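PDB 3I0P: malate dehydrogenase from Entamoeba histolytica, which probably catalyses the NAD-dependent interconversion of malate and oxaloacetate as a homodimer of the malate/L-lactate dehydrogenase family. Local coordinates for residues Ser185-Gly190 and Lys204-Met209; Ala153-Glu158 and Ser238-Gly243; Ile77-Thr82 and Ile105-Lys110; Met257-Cys260 and Asn265-Asn268. All coordinates share one frame; numbering follows the deposited sequence.

Contact 1: Ser185-Gly190 and Lys204-Met209. With NAD (nicotinamide-adenine-dinucleotide), chain B.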
# COMPACT_ATOMS: atom_id res chain seq x y z
N SER A 185 -5.82 -3.65 -8.41
CA SER A 185 -5.80 -3.69 -9.87
C SER A 185 -6.09 -2.28 -10.40
O SER A 185 -6.72 -1.47 -9.71
CB SER A 185 -6.84 -4.68 -10.39
OG SER A 185 -8.13 -4.33 -9.96
N ILE A 186 -5.63 -1.97 -11.62
CA ILE A 186 -5.90 -0.66 -12.21
C ILE A 186 -7.40 -0.35 -12.16
O ILE A 186 -7.81 0.72 -11.71
CB ILE A 186 -5.34 -0.52 -13.66
CG1 ILE A 186 -3.83 -0.78 -13.69
CG2 ILE A 186 -5.69 0.86 -14.24
CD1 ILE A 186 -3.18 -0.71 -15.08
N SER A 187 -8.20 -1.30 -12.63
CA SER A 187 -9.65 -1.18 -12.63
C SER A 187 -10.32 -2.31 -11.82
O SER A 187 -9.79 -3.43 -11.77
CB SER A 187 -10.18 -1.19 -14.07
OG SER A 187 -11.59 -1.31 -14.11
N PRO A 188 -11.46 -2.00 -11.17
CA PRO A 188 -12.37 -3.02 -10.64
C PRO A 188 -13.33 -3.55 -11.71
O PRO A 188 -13.45 -2.96 -12.79
CB PRO A 188 -13.13 -2.27 -9.54
CG PRO A 188 -13.09 -0.85 -9.96
CD PRO A 188 -11.78 -0.65 -10.65
N THR A 189 -14.00 -4.67 -11.43
CA THR A 189 -14.95 -5.26 -12.39
C THR A 189 -16.17 -4.34 -12.59
O THR A 189 -16.71 -4.25 -13.69
CB THR A 189 -15.45 -6.64 -11.93
OG1 THR A 189 -16.19 -6.49 -10.72
CG2 THR A 189 -14.30 -7.59 -11.70
N GLY A 190 -16.60 -3.67 -11.52
CA GLY A 190 -17.74 -2.76 -11.55
C GLY A 190 -17.64 -1.63 -12.56
O GLY A 190 -18.66 -1.19 -13.10
N LYS A 204 -6.94 0.20 -22.70
CA LYS A 204 -6.22 -0.97 -23.13
C LYS A 204 -5.42 -1.63 -22.06
O LYS A 204 -5.10 -2.78 -22.15
CB LYS A 204 -5.27 -0.58 -24.23
N SER A 205 -5.09 -0.86 -21.03
CA SER A 205 -4.27 -1.34 -19.94
C SER A 205 -5.05 -2.11 -18.89
O SER A 205 -4.47 -2.86 -18.17
CB SER A 205 -3.50 -0.20 -19.28
OG SER A 205 -4.35 0.84 -18.88
N TRP A 206 -6.35 -1.94 -18.83
CA TRP A 206 -7.12 -2.55 -17.77
C TRP A 206 -7.22 -4.07 -17.78
O TRP A 206 -7.16 -4.71 -16.78
CB TRP A 206 -8.51 -1.94 -17.72
CG TRP A 206 -8.48 -0.50 -17.55
CD1 TRP A 206 -7.42 0.25 -17.32
CD2 TRP A 206 -9.59 0.37 -17.60
NE1 TRP A 206 -7.77 1.55 -17.22
CE2 TRP A 206 -9.11 1.65 -17.39
CE3 TRP A 206 -10.94 0.20 -17.81
CZ2 TRP A 206 -9.92 2.73 -17.39
CZ3 TRP A 206 -11.74 1.26 -17.78
CH2 TRP A 206 -11.24 2.51 -17.58
N ALA A 207 -7.38 -4.65 -18.94
CA ALA A 207 -7.65 -6.08 -19.03
C ALA A 207 -7.12 -6.72 -20.31
O ALA A 207 -6.71 -6.03 -21.24
CB ALA A 207 -9.14 -6.33 -18.89
N SER A 208 -7.12 -8.05 -20.33
CA SER A 208 -6.64 -8.82 -21.47
C SER A 208 -7.39 -10.13 -21.61
O SER A 208 -7.88 -10.69 -20.62
CB SER A 208 -5.13 -9.08 -21.34
OG SER A 208 -4.38 -7.90 -21.59
N MET A 209 -7.52 -10.61 -22.85
CA MET A 209 -8.05 -11.94 -23.11
C MET A 209 -6.94 -12.93 -22.81
O MET A 209 -5.77 -12.54 -22.78
CB MET A 209 -8.51 -12.08 -24.57
CG MET A 209 -9.84 -11.37 -24.93
SD MET A 209 -11.36 -12.05 -24.18
CE MET A 209 -11.27 -13.78 -24.63
PA NAD B . -10.41 4.83 -8.46
O1A NAD B . -11.74 5.49 -8.74
O2A NAD B . -9.52 4.51 -9.62
O5B NAD B . -9.64 5.79 -7.43
C5B NAD B . -10.30 6.26 -6.25
C4B NAD B . -9.33 6.86 -5.23
O4B NAD B . -8.30 7.63 -5.86
C3B NAD B . -10.01 7.83 -4.28
O3B NAD B . -9.32 7.79 -3.02
C2B NAD B . -9.81 9.18 -4.94
O2B NAD B . -9.84 10.24 -3.98
C1B NAD B . -8.43 9.02 -5.54
N9A NAD B . -8.17 9.85 -6.75
C8A NAD B . -8.80 9.78 -7.93
N7A NAD B . -8.24 10.68 -8.76
C5A NAD B . -7.24 11.31 -8.10
C6A NAD B . -6.32 12.32 -8.42
N6A NAD B . -6.31 12.89 -9.65
N1A NAD B . -5.43 12.74 -7.49
C2A NAD B . -5.42 12.20 -6.27
N3A NAD B . -6.28 11.23 -5.93
C4A NAD B . -7.20 10.78 -6.83
O3 NAD B . -10.60 3.50 -7.54
PN NAD B . -11.28 2.08 -7.94
O1N NAD B . -10.18 1.04 -7.89
O2N NAD B . -12.13 2.22 -9.18
O5D NAD B . -12.27 1.78 -6.72
C5D NAD B . -13.57 2.40 -6.66
C4D NAD B . -14.37 1.83 -5.50
O4D NAD B . -14.62 0.43 -5.69
C3D NAD B . -13.63 1.95 -4.17
O3D NAD B . -14.49 2.65 -3.25
C2D NAD B . -13.33 0.52 -3.73
O2D NAD B . -13.41 0.27 -2.32
C1D NAD B . -14.42 -0.25 -4.45
N1N NAD B . -14.07 -1.66 -4.62
C2N NAD B . -14.63 -2.57 -3.80
C3N NAD B . -14.32 -3.92 -3.93
C7N NAD B . -14.94 -4.95 -3.01
O7N NAD B . -14.65 -6.13 -3.17
N7N NAD B . -15.79 -4.55 -2.07
C4N NAD B . -13.43 -4.33 -4.92
C5N NAD B . -12.85 -3.36 -5.76
C6N NAD B . -13.19 -2.02 -5.59
O HOH W 1 -7.19 -3.45 -13.98

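Contact 2: Ala153-Glu158 and Ser238-Gly243. With NAD (nicotinamide-adenine-dinucleotide), chain C.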
# COMPACT_ATOMS: atom_id res chain seq x y z
N ALA A 153 -1.75 -12.48 -11.81
CA ALA A 153 -0.40 -12.23 -11.29
C ALA A 153 0.50 -11.69 -12.40
O ALA A 153 0.14 -11.72 -13.58
CB ALA A 153 0.18 -13.52 -10.74
N THR A 154 1.68 -11.18 -12.02
CA THR A 154 2.67 -10.74 -13.01
C THR A 154 3.24 -11.97 -13.71
O THR A 154 3.72 -12.90 -13.05
CB THR A 154 3.80 -9.90 -12.37
OG1 THR A 154 3.23 -8.78 -11.68
CG2 THR A 154 4.75 -9.39 -13.43
N PHE A 155 3.16 -11.95 -15.05
CA PHE A 155 3.52 -13.08 -15.93
C PHE A 155 2.42 -14.15 -16.00
O PHE A 155 2.66 -15.25 -16.52
CB PHE A 155 4.88 -13.72 -15.58
CG PHE A 155 6.03 -12.74 -15.50
CD1 PHE A 155 6.12 -11.66 -16.39
CD2 PHE A 155 7.03 -12.90 -14.54
CE1 PHE A 155 7.18 -10.75 -16.30
CE2 PHE A 155 8.10 -12.01 -14.45
CZ PHE A 155 8.17 -10.93 -15.33
N GLY A 156 1.23 -13.82 -15.49
CA GLY A 156 0.11 -14.77 -15.42
C GLY A 156 -0.86 -14.60 -16.57
O GLY A 156 -0.94 -13.51 -17.16
N ASP A 157 -1.59 -15.66 -16.89
CA ASP A 157 -2.49 -15.69 -18.06
C ASP A 157 -3.88 -16.18 -17.64
O ASP A 157 -4.63 -16.76 -18.43
CB ASP A 157 -1.89 -16.59 -19.15
CG ASP A 157 -2.40 -16.25 -20.56
OD1 ASP A 157 -2.71 -15.07 -20.82
OD2 ASP A 157 -2.47 -17.17 -21.41
N GLU A 158 -4.22 -15.90 -16.38
CA GLU A 158 -5.36 -16.52 -15.72
C GLU A 158 -5.77 -15.65 -14.51
O GLU A 158 -4.91 -15.22 -13.75
CB GLU A 158 -4.95 -17.92 -15.25
CG GLU A 158 -6.09 -18.84 -14.85
CD GLU A 158 -5.62 -20.08 -14.07
OE1 GLU A 158 -4.40 -20.39 -14.07
OE2 GLU A 158 -6.48 -20.75 -13.46
N SER A 238 1.10 -5.10 -16.96
CA SER A 238 1.54 -6.49 -17.12
C SER A 238 3.05 -6.63 -17.20
O SER A 238 3.58 -7.71 -16.97
CB SER A 238 0.88 -7.15 -18.33
OG SER A 238 0.76 -6.25 -19.42
N ASP A 239 3.74 -5.53 -17.51
CA ASP A 239 5.20 -5.51 -17.57
C ASP A 239 5.80 -4.93 -16.29
O ASP A 239 5.32 -3.91 -15.77
CB ASP A 239 5.71 -4.70 -18.77
CG ASP A 239 5.02 -5.06 -20.08
OD1 ASP A 239 4.90 -6.27 -20.41
OD2 ASP A 239 4.61 -4.12 -20.78
N GLU A 240 6.87 -5.57 -15.83
CA GLU A 240 7.66 -5.09 -14.69
C GLU A 240 8.16 -3.68 -14.94
O GLU A 240 8.35 -2.89 -14.00
CB GLU A 240 8.86 -6.00 -14.46
CG GLU A 240 8.52 -7.37 -13.95
CD GLU A 240 9.74 -8.22 -13.75
OE1 GLU A 240 10.78 -7.94 -14.39
OE2 GLU A 240 9.67 -9.17 -12.95
N VAL A 241 8.36 -3.37 -16.22
CA VAL A 241 8.90 -2.09 -16.63
C VAL A 241 7.98 -0.93 -16.21
O VAL A 241 8.46 0.15 -15.85
CB VAL A 241 9.29 -2.08 -18.15
CG1 VAL A 241 8.09 -1.85 -19.07
CG2 VAL A 241 10.37 -1.06 -18.42
N SER A 242 6.67 -1.16 -16.22
CA SER A 242 5.71 -0.13 -15.84
C SER A 242 5.32 -0.24 -14.37
O SER A 242 4.61 0.62 -13.85
CB SER A 242 4.48 -0.18 -16.75
OG SER A 242 3.96 -1.50 -16.80
N GLY A 243 5.80 -1.29 -13.69
CA GLY A 243 5.58 -1.47 -12.26
C GLY A 243 4.60 -2.56 -11.85
O GLY A 243 4.16 -2.61 -10.69
PA NAD C . 11.67 -3.00 -7.63
O1A NAD C . 13.03 -3.61 -7.84
O2A NAD C . 10.95 -2.42 -8.81
O5B NAD C . 10.76 -4.16 -6.97
C5B NAD C . 11.24 -4.89 -5.83
C4B NAD C . 10.14 -5.69 -5.13
O4B NAD C . 9.23 -6.27 -6.07
C3B NAD C . 10.68 -6.85 -4.33
O3B NAD C . 9.81 -7.08 -3.21
C2B NAD C . 10.61 -8.02 -5.30
O2B NAD C . 10.51 -9.26 -4.61
C1B NAD C . 9.33 -7.71 -6.05
N9A NAD C . 9.27 -8.24 -7.44
C8A NAD C . 10.08 -7.92 -8.47
N7A NAD C . 9.66 -8.60 -9.56
C5A NAD C . 8.59 -9.35 -9.21
C6A NAD C . 7.75 -10.24 -9.89
N6A NAD C . 7.94 -10.52 -11.20
N1A NAD C . 6.73 -10.84 -9.22
C2A NAD C . 6.52 -10.59 -7.92
N3A NAD C . 7.31 -9.74 -7.25
C4A NAD C . 8.35 -9.11 -7.87
O3 NAD C . 11.69 -1.92 -6.42
PN NAD C . 12.39 -0.45 -6.38
O1N NAD C . 11.29 0.57 -6.27
O2N NAD C . 13.43 -0.33 -7.47
O5D NAD C . 13.19 -0.45 -4.99
C5D NAD C . 14.46 -1.09 -4.87
C4D NAD C . 15.07 -0.81 -3.50
O4D NAD C . 15.32 0.59 -3.34
C3D NAD C . 14.14 -1.21 -2.36
O3D NAD C . 14.86 -2.11 -1.51
C2D NAD C . 13.75 0.09 -1.67
O2D NAD C . 13.61 0.02 -0.24
C1D NAD C . 14.92 0.99 -2.02
N1N NAD C . 14.58 2.40 -1.93
C2N NAD C . 14.99 3.09 -0.84
C3N NAD C . 14.69 4.45 -0.71
C7N NAD C . 15.14 5.23 0.49
O7N NAD C . 14.85 6.42 0.56
N7N NAD C . 15.84 4.62 1.44
C4N NAD C . 13.95 5.08 -1.72
C5N NAD C . 13.52 4.34 -2.83
C6N NAD C . 13.86 2.99 -2.91

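Contact 3: Ile77-Thr82 and Ile105-Lys110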
# COMPACT_ATOMS: atom_id res chain seq x y z
N ILE A 77 -14.03 -14.93 17.84
CA ILE A 77 -13.31 -16.21 17.90
C ILE A 77 -12.11 -16.13 18.86
O ILE A 77 -11.93 -17.01 19.70
CB ILE A 77 -12.87 -16.70 16.50
CG1 ILE A 77 -14.08 -16.93 15.57
CG2 ILE A 77 -12.02 -17.96 16.60
CD1 ILE A 77 -15.22 -17.75 16.14
N ARG A 78 -11.31 -15.07 18.73
CA ARG A 78 -10.09 -14.89 19.53
C ARG A 78 -9.84 -13.41 19.72
O ARG A 78 -9.70 -12.67 18.74
CB ARG A 78 -8.89 -15.56 18.84
CG ARG A 78 -7.82 -16.04 19.82
CD ARG A 78 -6.47 -16.34 19.17
NE ARG A 78 -6.41 -17.64 18.49
CZ ARG A 78 -5.28 -18.32 18.27
NH1 ARG A 78 -5.32 -19.50 17.65
NH2 ARG A 78 -4.11 -17.83 18.67
N GLU A 79 -9.78 -12.97 20.97
CA GLU A 79 -9.60 -11.54 21.27
C GLU A 79 -8.42 -11.29 22.23
O GLU A 79 -8.31 -11.94 23.27
CB GLU A 79 -10.89 -10.96 21.84
CG GLU A 79 -10.86 -9.46 22.15
CD GLU A 79 -12.19 -8.93 22.68
OE1 GLU A 79 -12.95 -9.68 23.34
OE2 GLU A 79 -12.48 -7.73 22.43
N THR A 80 -7.55 -10.34 21.88
CA THR A 80 -6.53 -9.84 22.80
C THR A 80 -6.76 -8.36 23.03
O THR A 80 -7.78 -7.81 22.59
CB THR A 80 -5.08 -10.09 22.30
OG1 THR A 80 -4.67 -9.02 21.44
CG2 THR A 80 -4.94 -11.42 21.57
N SER A 81 -5.83 -7.71 23.72
CA SER A 81 -5.91 -6.26 24.00
C SER A 81 -6.13 -5.41 22.76
O SER A 81 -6.98 -4.51 22.76
CB SER A 81 -4.62 -5.78 24.69
OG SER A 81 -4.63 -6.10 26.07
N THR A 82 -5.35 -5.70 21.71
CA THR A 82 -5.28 -4.85 20.53
C THR A 82 -5.80 -5.54 19.28
O THR A 82 -5.85 -4.93 18.21
CB THR A 82 -3.82 -4.42 20.24
OG1 THR A 82 -3.00 -5.59 20.12
CG2 THR A 82 -3.28 -3.53 21.35
N ILE A 105 -11.13 0.58 16.45
CA ILE A 105 -11.01 1.96 16.94
C ILE A 105 -11.01 1.99 18.47
O ILE A 105 -10.17 2.64 19.10
CB ILE A 105 -12.16 2.85 16.40
CG1 ILE A 105 -11.99 3.12 14.91
CG2 ILE A 105 -12.23 4.18 17.16
CD1 ILE A 105 -13.26 3.59 14.22
N GLU A 106 -11.97 1.27 19.05
CA GLU A 106 -12.16 1.19 20.48
C GLU A 106 -10.86 0.72 21.16
O GLU A 106 -10.41 1.33 22.13
CB GLU A 106 -13.31 0.21 20.75
CG GLU A 106 -13.96 0.30 22.12
CD GLU A 106 -14.84 -0.92 22.42
OE1 GLU A 106 -14.87 -1.87 21.59
OE2 GLU A 106 -15.49 -0.93 23.50
N LYS A 107 -10.28 -0.35 20.62
CA LYS A 107 -8.98 -0.86 21.07
C LYS A 107 -7.82 0.11 20.84
O LYS A 107 -6.86 0.11 21.61
CB LYS A 107 -8.66 -2.18 20.36
CG LYS A 107 -9.69 -3.26 20.53
CD LYS A 107 -9.21 -4.58 19.96
CE LYS A 107 -10.15 -5.70 20.34
NZ LYS A 107 -10.24 -5.87 21.82
N ALA A 108 -7.89 0.91 19.78
CA ALA A 108 -6.82 1.87 19.53
C ALA A 108 -6.87 2.98 20.57
O ALA A 108 -5.83 3.40 21.07
CB ALA A 108 -6.89 2.44 18.11
N LYS A 109 -8.08 3.42 20.90
CA LYS A 109 -8.31 4.46 21.90
C LYS A 109 -7.81 4.05 23.29
O LYS A 109 -7.32 4.88 24.05
CB LYS A 109 -9.78 4.83 21.96
CG LYS A 109 -10.30 5.54 20.73
CD LYS A 109 -9.72 6.93 20.60
CE LYS A 109 -10.66 7.83 19.84
NZ LYS A 109 -10.02 9.14 19.59
N LYS A 110 -7.94 2.76 23.60
CA LYS A 110 -7.51 2.27 24.90
C LYS A 110 -6.01 1.93 24.96
O LYS A 110 -5.39 2.14 26.00
CB LYS A 110 -8.35 1.06 25.32
CG LYS A 110 -8.34 0.80 26.82
CD LYS A 110 -9.13 -0.46 27.15
CE LYS A 110 -8.74 -1.00 28.54
NZ LYS A 110 -9.69 -2.07 28.99

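Contact 4: Met257-Cys260 and Asn265-Asn268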
# COMPACT_ATOMS: atom_id res chain seq x y z
N MET A 257 -3.63 -10.34 4.40
CA MET A 257 -4.23 -9.62 5.52
C MET A 257 -5.70 -9.98 5.69
O MET A 257 -6.21 -10.03 6.81
CB MET A 257 -4.10 -8.10 5.33
CG MET A 257 -2.67 -7.57 5.27
SD MET A 257 -1.85 -7.64 6.86
CE MET A 257 -2.34 -6.07 7.59
N SER A 258 -6.39 -10.22 4.58
CA SER A 258 -7.83 -10.49 4.60
C SER A 258 -8.15 -11.94 4.95
O SER A 258 -9.12 -12.18 5.65
CB SER A 258 -8.49 -10.10 3.28
OG SER A 258 -8.26 -8.72 3.02
N SER A 259 -7.31 -12.89 4.50
CA SER A 259 -7.59 -14.32 4.70
C SER A 259 -6.73 -15.08 5.73
O SER A 259 -7.23 -15.95 6.44
CB SER A 259 -7.57 -15.07 3.37
OG SER A 259 -6.34 -14.89 2.70
N CYS A 260 -5.44 -14.75 5.82
CA CYS A 260 -4.51 -15.59 6.58
C CYS A 260 -4.63 -15.46 8.08
O CYS A 260 -4.33 -16.41 8.81
CB CYS A 260 -3.08 -15.35 6.13
SG CYS A 260 -2.77 -16.04 4.50
N ASN A 265 -11.61 -17.95 3.10
CA ASN A 265 -11.33 -18.37 1.73
C ASN A 265 -10.39 -17.38 1.04
O ASN A 265 -10.50 -16.16 1.23
CB ASN A 265 -12.62 -18.49 0.92
CG ASN A 265 -13.60 -19.50 1.50
OD1 ASN A 265 -13.20 -20.54 2.02
ND2 ASN A 265 -14.88 -19.19 1.43
N PHE A 266 -9.47 -17.91 0.26
CA PHE A 266 -8.51 -17.07 -0.47
C PHE A 266 -8.46 -17.47 -1.94
O PHE A 266 -8.70 -18.63 -2.29
CB PHE A 266 -7.11 -17.14 0.16
CG PHE A 266 -6.60 -18.54 0.35
CD1 PHE A 266 -6.84 -19.23 1.54
CD2 PHE A 266 -5.89 -19.18 -0.66
CE1 PHE A 266 -6.37 -20.54 1.71
CE2 PHE A 266 -5.42 -20.48 -0.49
CZ PHE A 266 -5.66 -21.16 0.69
N LEU A 267 -8.17 -16.48 -2.80
CA LEU A 267 -7.98 -16.71 -4.24
C LEU A 267 -9.13 -17.51 -4.87
O LEU A 267 -10.29 -17.24 -4.59
CB LEU A 267 -6.62 -17.40 -4.49
CG LEU A 267 -5.37 -16.76 -3.86
CD1 LEU A 267 -4.21 -17.74 -3.83
CD2 LEU A 267 -4.95 -15.47 -4.54
N ASN A 268 -8.80 -18.48 -5.71
CA ASN A 268 -9.77 -19.36 -6.38
C ASN A 268 -10.80 -20.04 -5.46
O ASN A 268 -11.87 -20.42 -5.92
CB ASN A 268 -9.04 -20.42 -7.24
CG ASN A 268 -8.20 -21.39 -6.40
OD1 ASN A 268 -7.37 -20.98 -5.57
ND2 ASN A 268 -8.40 -22.69 -6.62

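Contact 1: Ser185-Gly190 and Lys204-Met209
Trp206 is the side chain that reaches from the 204-209 segment to Ile186 and Ser187, and it can be traced atom by atom. Its CB starts 4.1 Å from Ser187 CB. At the next step CG lies 3.9 Å from that same Ser187 CB, which stands over one face of the indole, displaced toward the rim. The CH-pi geometry supports this: Ser187 CB is 4.2 Å from the centroid of the Trp206 five-membered ring and 27° off its normal. Around the pyrrole side, Trp206 CD1 meets Ile186 CG2 at 3.6 Å, an oblique approach in which the two side chains run at roughly right angles. NE1 passes that methyl and donates to Val241 O of the second subunit. On the benzo side, Trp206 CE3 comes 4.0 Å from Ser187 OG, a hydroxyl set anti to its own backbone N (chi1 170°) and thereby able to bond Pro188 O at 2.8 Å. No direct hydrogen bond joins the segments; a water bound 2.7 Å from Ser187 N lies next to Trp206 O. Pro188, just beyond, packs on the NAD pyrophosphate, its CD 3.2 Å from O2N. Helix 189-197, which follows Pro188, brings Phe192 against the Trp206 side chain and Arg191 into a cation-pi contact with it, while His233, following strand 230-232, bonds the backbones of both Ile186 and Trp206.

Contact 2: Ala153-Glu158 and Ser238-Gly243
At the adenine end of an NAD site formed between the two subunits, Phe155 and Glu240 meet beside the exocyclic amino group of the cofactor. Glu240 OE2 accepts a hydrogen bond from NAD N6A at 2.8 Å, and an N-H...O angle of 164° makes that bond nearly straight. The same oxygen lies 3.3 Å from Phe155 CZ, an approach oblique to the ring, whose plane is inclined 49° to the carboxylate. Phe155 CE2 is 3.6 Å from N6A, so the amino group is bordered by both carboxylate and phenyl ring. Lys329 of the second subunit forms a salt bridge to OE2; this probably keeps the carboxylate charged and fixes its orientation.

A type II turn from Ala153 to Gly156, closed by Gly156 N to Ala153 O at 3.0 Å, presents the aromatic ring. Phe155 occupies its third position with a positive phi of 79°. The preceding Thr154 turns its CG2 under the ring, 3.9 Å from the plane and over the ring centre, and that methyl also lies 4.1 Å from Ser238 O. Its hydroxyl bonds instead to Ser244 OG, at the start of helix 244-259. His320 of the second subunit stacks with the Phe155 ring. Adenine recognition by loops of one subunit, with a lysine contributed by the other, is consistent with the malate/L-lactate dehydrogenase family, which binds NAD without a classical Rossmann fold.

Contact 3: Ile77-Thr82 and Ile105-Lys110
A surface salt bridge, Glu79 to Lys107, ties the beta-hairpin of strands 75-79 and 83-87 to helix 93-111, which follows it in the chain. The lysine ammonium has two partners on the hairpin side. Lys107 NZ lies 3.0 Å from Glu79 OE2, reaching that oxygen on its anti side, 20° out of the carboxylate plane. It also donates to Thr80 O at 3.2 Å, and the C=O...N angle of 168° places NZ nearly on the extension of the carbonyl bond. The aliphatic part of the lysine takes up the rest of the contact: it runs extended from the helix as far as CE, with CD 3.6 Å from Ser81 O and also against the carbonyl carbon of Thr82. A bend in the last torsion (chi4 -60°) then turns NZ toward its two acceptors. Glu79 itself is extended and crosses the lysine at a slant. The backbones are closest at Thr82 and Lys107, whose CA atoms are 5.5 Å apart, and from there the lysine chain runs back along the 80-82 backbone to Glu79. Glu106 OE1 is a second acidic group 6.4 Å from Glu79 OE2; the lysine would be expected to offset some of that like-charge pressure. Behind the contact the helix turns Ile105 and Ala108 onto Ala288 of strand 282-290, Met103 of the same helix touches Glu79, and Thr82 OG1 is hydrogen-bonded to Tyr111 O of the second subunit.

Contact 4: Met257-Cys260 and Asn265-Asn268
Ser259 and Phe266 both carry a first torsion near +60° (chi1 56° and 53°), which sets Ser259 OG and Phe266 CG each between its own backbone N and carbonyl carbon. With Ser259 placed this way, OG lies 3.5 Å from Phe266 CB and 4.3 Å from Phe266 CG, while its approach to the phenyl ring remains oblique. The serine methylene is also engaged: Ser259 CB is 3.8 Å from Phe266 CB. It lies equally far, 3.8 Å, from Asn265 O. The backbones approach to 5.9 Å between Ser259 CA and Phe266 CA, and the two segments together bury about 95 Å². This is van der Waals packing with no hydrogen bond between the segments; the serine hydroxyl bonds instead to Glu255 O, one turn back in its own helix.

The polar groups of the returning loop are likewise matched by other parts of the fold. Asn265 O accepts from Asn146 ND2, Asn265 ND2 bonds to Ser281 O, and Leu267 N meets Glu255 OE1, so Glu255 binds the loop with its side chain and the serine with its backbone. A second torsion of -91° turns the phenyl ring square to the plane through CA, CB and CG, and the ring meets His269 at an inclined angle. The contact thus closes the connection between helix 244-259 and helix 269-277; Met257 and Ser258 on the first helix rest on Phe285 of strand 282-290, and Asn303 of the second subunit packs against Cys260 and Phe266.

How the contacts relate
Contacts 1 and 2 belong to NAD binding, contacts 3 and 4 to the body of the fold. Contact 1 is nested in the chain loop closed by contact 2; their centres are 13 Å apart. They serve different cofactor molecules, contact 1 the pyrophosphate of one and contact 2 the adenine of the other, and Val241 of contact 2 bonds Trp206 of contact 1 across the dimer. Helix 244-259 runs from the end of segment 238-243 to contact 4, whose Ser259 side chain is about 13 Å from a bound NAD. Contact 3 lies 37 Å from contact 1, centre to centre, on the opposite side of the chain's centre. All four touch the second subunit.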